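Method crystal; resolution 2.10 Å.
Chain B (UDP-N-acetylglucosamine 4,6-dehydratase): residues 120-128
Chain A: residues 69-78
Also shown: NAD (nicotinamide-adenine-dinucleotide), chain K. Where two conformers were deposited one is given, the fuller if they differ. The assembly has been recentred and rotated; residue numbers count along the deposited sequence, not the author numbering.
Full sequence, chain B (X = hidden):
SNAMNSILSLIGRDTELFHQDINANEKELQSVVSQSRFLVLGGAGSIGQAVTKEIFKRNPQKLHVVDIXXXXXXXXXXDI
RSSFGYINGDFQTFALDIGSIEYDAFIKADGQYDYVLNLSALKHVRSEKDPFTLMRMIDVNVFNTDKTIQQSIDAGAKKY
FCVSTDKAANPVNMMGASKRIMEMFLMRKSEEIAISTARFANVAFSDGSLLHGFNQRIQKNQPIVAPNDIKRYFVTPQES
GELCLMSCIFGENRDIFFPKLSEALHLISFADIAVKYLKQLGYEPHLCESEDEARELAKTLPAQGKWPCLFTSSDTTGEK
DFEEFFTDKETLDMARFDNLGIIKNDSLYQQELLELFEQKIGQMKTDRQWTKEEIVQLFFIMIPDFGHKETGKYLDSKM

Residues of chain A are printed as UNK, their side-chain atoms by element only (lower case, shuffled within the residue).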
ATOM      1  N   SER B 120       7.722 -10.435   1.988  1.00 33.48           N
ATOM      2  CA  SER B 120       6.303 -10.110   2.111  1.00 32.45           C
ATOM      3  C   SER B 120       5.642 -10.866   3.282  1.00 32.14           C
ATOM      4  O   SER B 120       6.016 -11.998   3.589  1.00 33.66           O
ATOM      5  CB  SER B 120       5.563 -10.427   0.796  1.00 31.69           C
ATOM      6  OG  SER B 120       5.184 -11.783   0.719  1.00 34.59           O
ATOM      7  N   ALA B 121       4.629 -10.247   3.901  1.00 31.70           N
ATOM      8  CA  ALA B 121       4.043 -10.710   5.150  1.00 31.43           C
ATOM      9  C   ALA B 121       2.919  -9.817   5.623  1.00 31.35           C
ATOM     10  O   ALA B 121       2.872  -8.622   5.309  1.00 30.66           O
ATOM     11  CB  ALA B 121       5.166 -10.690   6.308  1.00 32.23           C
ATOM     12  N   LEU B 122       2.077 -10.389   6.478  1.00 32.80           N
ATOM     13  CA  LEU B 122       1.205  -9.657   7.385  1.00 33.76           C
ATOM     14  C   LEU B 122       1.728 -10.025   8.719  1.00 36.45           C
ATOM     15  O   LEU B 122       1.775 -11.211   9.041  1.00 37.07           O
ATOM     16  CB  LEU B 122      -0.221 -10.171   7.344  1.00 33.04           C
ATOM     17  CG  LEU B 122      -1.215  -9.390   6.552  1.00 34.26           C
ATOM     18  CD1 LEU B 122      -0.730  -9.536   5.165  1.00 36.21           C
ATOM     19  CD2 LEU B 122      -2.603  -9.949   6.801  1.00 32.02           C
ATOM     20  N   LYS B 123       2.047  -9.030   9.519  1.00 38.45           N
ATOM     21  CA  LYS B 123       2.788  -9.249  10.741  1.00 41.18           C
ATOM     22  C   LYS B 123       2.151  -8.671  11.968  1.00 41.82           C
ATOM     23  O   LYS B 123       2.700  -8.863  13.013  1.00 42.92           O
ATOM     24  CB  LYS B 123       4.224  -8.667  10.631  1.00 42.20           C
ATOM     25  CG  LYS B 123       4.318  -7.166  10.390  1.00 44.93           C
ATOM     26  CD  LYS B 123       5.733  -6.604  10.709  1.00 47.15           C
ATOM     27  CE  LYS B 123       5.788  -5.097  10.641  1.00 49.76           C
ATOM     28  NZ  LYS B 123       7.173  -4.497  10.892  1.00 54.07           N
ATOM     29  N   HIS B 124       1.046  -7.928  11.882  1.00 42.98           N
ATOM     30  CA  HIS B 124       0.585  -7.195  13.089  1.00 45.06           C
ATOM     31  C   HIS B 124      -0.467  -7.938  13.878  1.00 45.52           C
ATOM     32  O   HIS B 124      -1.258  -8.669  13.307  1.00 44.07           O
ATOM     33  CB  HIS B 124       0.006  -5.832  12.742  1.00 45.66           C
ATOM     34  CG  HIS B 124       1.008  -4.749  12.711  1.00 48.07           C
ATOM     35  ND1 HIS B 124       1.462  -4.132  13.852  1.00 53.16           N
ATOM     36  CD2 HIS B 124       1.686  -4.196  11.678  1.00 51.46           C
ATOM     37  CE1 HIS B 124       2.369  -3.234  13.520  1.00 54.82           C
ATOM     38  NE2 HIS B 124       2.515  -3.245  12.205  1.00 51.06           N
ATOM     39  N   VAL B 125      -0.496  -7.687  15.187  1.00 48.22           N
ATOM     40  CA  VAL B 125      -1.492  -8.274  16.081  1.00 49.53           C
ATOM     41  C   VAL B 125      -2.918  -7.833  15.759  1.00 49.52           C
ATOM     42  O   VAL B 125      -3.835  -8.631  15.862  1.00 50.16           O
ATOM     43  CB  VAL B 125      -1.134  -8.032  17.567  1.00 52.41           C
ATOM     44  CG1 VAL B 125      -0.057  -9.097  17.997  1.00 53.93           C
ATOM     45  CG2 VAL B 125      -0.661  -6.579  17.800  1.00 52.85           C
ATOM     46  N   ARG B 126      -3.107  -6.602  15.282  1.00 50.17           N
ATOM     47  CA  ARG B 126      -4.402  -6.206  14.687  1.00 49.31           C
ATOM     48  C   ARG B 126      -4.905  -7.291  13.769  1.00 47.20           C
ATOM     49  O   ARG B 126      -6.038  -7.680  13.880  1.00 47.30           O
ATOM     50  CB  ARG B 126      -4.310  -4.928  13.842  1.00 50.11           C
ATOM     51  CG  ARG B 126      -4.396  -3.644  14.615  1.00 54.09           C
ATOM     52  CD  ARG B 126      -5.787  -3.034  14.611  1.00 57.05           C
ATOM     53  NE  ARG B 126      -5.949  -2.183  15.800  1.00 58.94           N
ATOM     54  CZ  ARG B 126      -7.089  -1.621  16.191  1.00 60.13           C
ATOM     55  NH1 ARG B 126      -7.093  -0.886  17.314  1.00 62.63           N
ATOM     56  NH2 ARG B 126      -8.216  -1.764  15.480  1.00 55.98           N
ATOM     57  N   SER B 127      -4.031  -7.782  12.893  1.00 44.78           N
ATOM     58  CA  SER B 127      -4.399  -8.672  11.841  1.00 42.46           C
ATOM     59  C   SER B 127      -4.907 -10.083  12.255  1.00 41.29           C
ATOM     60  O   SER B 127      -5.459 -10.789  11.432  1.00 40.36           O
ATOM     61  CB  SER B 127      -3.250  -8.749  10.838  1.00 41.81           C
ATOM     62  OG  SER B 127      -3.011  -7.457  10.303  1.00 40.58           O
ATOM     63  N   GLU B 128      -4.726 -10.479  13.504  1.00 41.41           N
ATOM     64  CA  GLU B 128      -5.297 -11.730  14.001  1.00 40.72           C
ATOM     65  C   GLU B 128      -6.678 -11.553  14.655  1.00 39.90           C
ATOM     66  O   GLU B 128      -7.288 -12.521  15.038  1.00 40.77           O
ATOM     67  CB  GLU B 128      -4.405 -12.392  15.090  1.00 42.10           C
ATOM     68  CG  GLU B 128      -2.993 -11.887  15.288  1.00 44.62           C
ATOM     69  CD  GLU B 128      -2.098 -12.862  16.151  1.00 43.97           C
ATOM     70  OE1 GLU B 128      -0.874 -12.867  15.915  1.00 44.00           O
ATOM     71  OE2 GLU B 128      -2.601 -13.616  17.041  1.00 46.72           O
TER
ATOM     72  N   UNK A  69      -3.302  -2.003   3.623  1.00 33.60           N
ATOM     73  CA  UNK A  69      -2.139  -1.649   4.425  1.00 34.61           C
ATOM     74  C   UNK A  69      -2.418  -1.818   5.928  1.00 35.09           C
ATOM     75  O   UNK A  69      -3.069  -0.982   6.520  1.00 34.95           O
ATOM     76  o   UNK A  69      -0.695   0.208   5.049  1.00 35.80           O
ATOM     77  c   UNK A  69      -1.676  -0.203   4.110  1.00 34.27           C
ATOM     78  N   UNK A  70      -1.884  -2.881   6.549  1.00 36.32           N
ATOM     79  CA  UNK A  70      -2.013  -3.054   8.018  1.00 35.78           C
ATOM     80  C   UNK A  70      -1.198  -2.028   8.735  1.00 36.57           C
ATOM     81  O   UNK A  70      -1.631  -1.549   9.812  1.00 37.32           O
ATOM     82  c   UNK A  70      -1.646  -4.461   8.527  1.00 35.89           C
ATOM     83  c   UNK A  70       0.163  -6.235   8.772  1.00 32.63           C
ATOM     84  c   UNK A  70      -0.387  -5.071   7.962  1.00 33.53           C
ATOM     85  o   UNK A  70       1.350  -6.595   8.546  1.00 34.38           O
ATOM     86  o   UNK A  70      -0.539  -6.828   9.630  1.00 31.94           O
ATOM     87  N   UNK A  71      -0.030  -1.688   8.174  1.00 36.57           N
ATOM     88  CA  UNK A  71       0.814  -0.610   8.762  1.00 37.84           C
ATOM     89  C   UNK A  71       0.147   0.750   8.826  1.00 37.17           C
ATOM     90  O   UNK A  71       0.173   1.366   9.852  1.00 39.23           O
ATOM     91  o   UNK A  71       2.833  -2.512   9.175  1.00 38.82           O
ATOM     92  n   UNK A  71       3.921  -2.017   7.274  1.00 39.40           N
ATOM     93  c   UNK A  71       3.020  -1.760   8.235  1.00 38.77           C
ATOM     94  c   UNK A  71       2.187  -0.493   8.086  1.00 38.09           C
ATOM     95  N   UNK A  72      -0.440   1.231   7.743  1.00 37.20           N
ATOM     96  CA  UNK A  72      -1.130   2.532   7.781  1.00 36.72           C
ATOM     97  C   UNK A  72      -2.419   2.497   8.595  1.00 36.05           C
ATOM     98  O   UNK A  72      -2.813   3.480   9.237  1.00 35.06           O
ATOM     99  c   UNK A  72      -0.033   3.345   5.676  1.00 37.40           C
ATOM    100  c   UNK A  72      -1.347   3.044   6.342  1.00 37.13           C
ATOM    101  o   UNK A  72       0.923   3.652   6.367  1.00 38.64           O
ATOM    102  n   UNK A  72       0.049   3.207   4.376  1.00 38.79           N
ATOM    103  N   UNK A  73      -3.053   1.340   8.645  1.00 35.62           N
ATOM    104  CA  UNK A  73      -4.175   1.201   9.582  1.00 36.19           C
ATOM    105  C   UNK A  73      -3.766   1.408  11.067  1.00 36.30           C
ATOM    106  O   UNK A  73      -4.460   2.079  11.849  1.00 35.82           O
ATOM    107  c   UNK A  73      -6.143  -0.202  10.043  1.00 36.20           C
ATOM    108 se   UNK A  73      -7.459   0.623   8.906  0.65 36.76          SE
ATOM    109  c   UNK A  73      -7.705  -0.925   7.754  1.00 32.54           C
ATOM    110  c   UNK A  73      -4.845  -0.157   9.392  1.00 36.26           C
ATOM    111  N   UNK A  74      -2.635   0.843  11.466  1.00 37.11           N
ATOM    112  CA  UNK A  74      -2.149   1.062  12.816  1.00 37.61           C
ATOM    113  C   UNK A  74      -1.953   2.551  13.054  1.00 36.91           C
ATOM    114  O   UNK A  74      -2.364   3.083  14.098  1.00 37.49           O
ATOM    115  c   UNK A  74      -0.220   0.693  14.443  1.00 41.73           C
ATOM    116  c   UNK A  74      -1.082  -1.230  13.153  1.00 40.61           C
ATOM    117  c   UNK A  74      -0.821   0.252  13.124  1.00 39.62           C
ATOM    118  N   UNK A  75      -1.370   3.248  12.089  1.00 35.35           N
ATOM    119  CA  UNK A  75      -1.261   4.685  12.201  1.00 35.93           C
ATOM    120  C   UNK A  75      -2.628   5.434  12.307  1.00 34.97           C
ATOM    121  O   UNK A  75      -2.787   6.384  13.101  1.00 35.11           O
ATOM    122  c   UNK A  75       0.254   7.375  12.096  1.00 49.40           C
ATOM    123  o   UNK A  75       0.156   8.630  12.153  1.00 54.45           O
ATOM    124  c   UNK A  75      -0.420   5.202  11.016  1.00 36.95           C
ATOM    125  c   UNK A  75      -0.350   6.672  10.876  1.00 42.33           C
ATOM    126  o   UNK A  75       0.814   6.680  12.981  1.00 51.79           O
ATOM    127  N   UNK A  76      -3.621   4.998  11.543  1.00 32.84           N
ATOM    128  CA  UNK A  76      -4.931   5.628  11.583  1.00 32.52           C
ATOM    129  C   UNK A  76      -5.544   5.485  12.962  1.00 33.71           C
ATOM    130  O   UNK A  76      -6.112   6.440  13.523  1.00 34.46           O
ATOM    131  c   UNK A  76      -7.330   5.327  10.643  1.00 31.44           C
ATOM    132  c   UNK A  76      -7.479   6.828  10.513  1.00 27.38           C
ATOM    133  c   UNK A  76      -8.231   4.583   9.604  1.00 31.62           C
ATOM    134  c   UNK A  76      -5.857   4.945  10.543  1.00 31.53           C
ATOM    135  N   UNK A  77      -5.497   4.280  13.491  1.00 34.99           N
ATOM    136  CA  UNK A  77      -6.031   4.050  14.846  1.00 36.97           C
ATOM    137  C   UNK A  77      -5.257   4.869  15.924  1.00 38.66           C
ATOM    138  O   UNK A  77      -5.881   5.520  16.744  1.00 37.88           O
ATOM    139  c   UNK A  77      -6.687   1.761  14.122  1.00 37.24           C
ATOM    140  c   UNK A  77      -6.670   2.338  16.553  1.00 38.23           C
ATOM    141  c   UNK A  77      -6.006   2.581  15.203  1.00 36.81           C
ATOM    142  N   UNK A  78      -3.921   4.882  15.892  1.00 41.43           N
ATOM    143  CA  UNK A  78      -3.153   5.676  16.868  0.60 42.99           C
ATOM    144  C   UNK A  78      -3.505   7.164  16.797  1.00 43.16           C
ATOM    145  O   UNK A  78      -3.740   7.783  17.795  1.00 44.58           O
ATOM    146  c   UNK A  78       0.248   1.443  18.357  0.60 55.52           C
ATOM    147  n   UNK A  78       0.470   2.220  17.288  0.60 53.15           N
ATOM    148  c   UNK A  78      -1.288   3.978  17.124  0.60 47.17           C
ATOM    149  n   UNK A  78      -0.184   1.947  19.514  0.60 56.68           N
ATOM    150  c   UNK A  78      -1.651   5.421  16.720  0.60 44.21           C
ATOM    151  n   UNK A  78       0.486   0.137  18.277  0.60 55.80           N
ATOM    152  c   UNK A  78       0.238   3.673  17.222  0.60 50.74           C
TER
HETATM  153  PA  NAD K 501       6.713  -4.833   6.434  1.00 34.21           P
HETATM  154  O1A NAD K 501       5.293  -4.615   6.754  1.00 29.97           O
HETATM  155  O2A NAD K 501       7.454  -3.536   6.660  1.00 30.13           O
HETATM  156  O5B NAD K 501       6.881  -5.239   4.888  1.00 30.75           O
HETATM  157  C5B NAD K 501       6.027  -6.290   4.505  1.00 28.20           C
HETATM  158  C4B NAD K 501       5.780  -6.027   3.036  1.00 28.62           C
HETATM  159  O4B NAD K 501       5.050  -7.096   2.427  1.00 30.60           O
HETATM  160  C3B NAD K 501       4.937  -4.750   2.923  1.00 26.27           C
HETATM  161  O3B NAD K 501       5.658  -3.875   2.110  1.00 32.77           O
HETATM  162  C2B NAD K 501       3.633  -5.212   2.208  1.00 31.21           C
HETATM  163  O2B NAD K 501       3.173  -4.160   1.362  1.00 29.06           O
HETATM  164  C1B NAD K 501       4.145  -6.490   1.474  1.00 29.87           C
HETATM  165  N9A NAD K 501       3.059  -7.394   1.135  1.00 29.42           N
HETATM  166  C8A NAD K 501       2.037  -7.880   1.890  1.00 30.38           C
HETATM  167  N7A NAD K 501       1.250  -8.651   1.165  1.00 29.84           N
HETATM  168  C5A NAD K 501       1.727  -8.688  -0.073  1.00 26.48           C
HETATM  169  C6A NAD K 501       1.343  -9.248  -1.242  1.00 29.90           C
HETATM  170  N6A NAD K 501       0.255 -10.034  -1.293  1.00 30.83           N
HETATM  171  N1A NAD K 501       2.053  -9.049  -2.352  1.00 33.96           N
HETATM  172  C2A NAD K 501       3.129  -8.286  -2.316  1.00 31.47           C
HETATM  173  N3A NAD K 501       3.509  -7.695  -1.224  1.00 29.18           N
HETATM  174  C4A NAD K 501       2.866  -7.885  -0.109  1.00 30.22           C
HETATM  175  O3  NAD K 501       7.288  -5.968   7.377  1.00 34.53           O
HETATM  176  PN  NAD K 501       8.843  -5.988   7.761  1.00 34.61           P
HETATM  177  O1N NAD K 501       9.211  -5.260   9.069  1.00 38.47           O
HETATM  178  O2N NAD K 501       9.792  -5.711   6.578  1.00 35.66           O
HETATM  179  O5D NAD K 501       9.040  -7.487   8.189  1.00 36.02           O
HETATM  180  C5D NAD K 501       9.258  -8.221   6.976  1.00 39.74           C
HETATM  181  C4D NAD K 501       9.357  -9.665   7.467  1.00 42.52           C
HETATM  182  O4D NAD K 501      10.378  -9.773   8.486  1.00 40.06           O
HETATM  183  C3D NAD K 501       8.046 -10.049   8.159  1.00 40.21           C
HETATM  184  O3D NAD K 501       7.839 -11.436   8.095  1.00 42.29           O
HETATM  185  C2D NAD K 501       8.290  -9.725   9.622  1.00 39.99           C
HETATM  186  O2D NAD K 501       7.514 -10.626  10.367  1.00 38.43           O
HETATM  187  C1D NAD K 501       9.746 -10.124   9.747  1.00 41.17           C
HETATM  188  N1N NAD K 501      10.334  -9.465  10.925  1.00 45.94           N
HETATM  189  C2N NAD K 501      10.606  -8.181  10.940  1.00 43.53           C
HETATM  190  C3N NAD K 501      11.189  -7.599  12.095  1.00 47.55           C
HETATM  191  C7N NAD K 501      11.479  -6.159  12.157  1.00 48.58           C
HETATM  192  O7N NAD K 501      12.049  -5.693  13.138  1.00 55.71           O
HETATM  193  N7N NAD K 501      11.099  -5.337  11.156  1.00 48.02           N
HETATM  194  C4N NAD K 501      11.498  -8.390  13.212  1.00 48.33           C
HETATM  195  C5N NAD K 501      11.231  -9.732  13.151  1.00 47.99           C
HETATM  196  C6N NAD K 501      10.639 -10.238  11.984  1.00 50.03           C

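Position 69 has one side-chain carbon followed by one oxygen, touching nothing on chain B. That oxygen accepts from the backbone N of position 72 at 2.9 Å, the bond that caps the start of a helix: serine, S69(A).

Position 70 carries three carbons in a row, the third bearing two oxygens. One oxygen lies 2.7 Å from K123(B) N; the other lies 3.0 Å from H124(B) N and 2.6 Å from S127(B) OG. A chain of this length ending in a carboxylate is glutamate, E70(A), with chi1 p and chi2 t.

Position 71 has two carbons, the second carrying one oxygen and one nitrogen. Its CA-to-CB bond points sideways, yet its end comes nearer chain B, with the oxygen 3.1 Å from H124(B) NE2. On the NAD side, the nitrogen donates to O1A at 3.0 Å. This is asparagine, N71(A).

Position 72 repeats that pattern of two carbons, one oxygen and one nitrogen, but its side chain is out of reach of chain B. It is N72(A), whose backbone N makes the capping bond.

Position 73 is an unbranched run of two carbons, selenium and a carbon. Its CA-to-CB bond points toward chain B, but the side chain makes no contact there. The selenium identifies selenomethionine, M73(A).

Position 74 has one carbon carrying two more. One of the two end carbons sits 4.0 Å from the centroid of the H124(B) ring, 11° off the normal, a CH-pi contact over the face. The fork is that of valine, V74(A).

Position 75 has three carbons and a terminal pair of oxygens, far from chain B: glutamate, E75(A), with both oxygens satisfied elsewhere in the structure.

Position 76 has four carbons forked at the second, also out of reach: leucine, L76(A).

Position 77 is again one carbon carrying two. One end carbon lies 3.3 Å from R126(B) NH1, and the other lies over one face of the guanidinium; hence V77(A).

Position 78 runs three carbons, a nitrogen, then a carbon bearing two nitrogens, and makes no contact with chain B: arginine, R78(A).

The contact works by setting one carboxylate against a turn of backbone. K123(B) N donates to E70(A) OE2, while H124(B) N and S127(B) OG donate to OE1, so two successive amides and a hydroxyl satisfy a buried acid. One helical turn along, V74(A) covers the H124(B) ring, and V77(A) extends the apolar surface to R126(B). The cofactor joins both chains, since K123(B) NZ also donates to NAD O1N at 2.8 Å. The rule to read is a polar anchor near the helix start, followed by valines packed on flat side-chain faces.

Chain A, residues 69-78: SENNMVELVR
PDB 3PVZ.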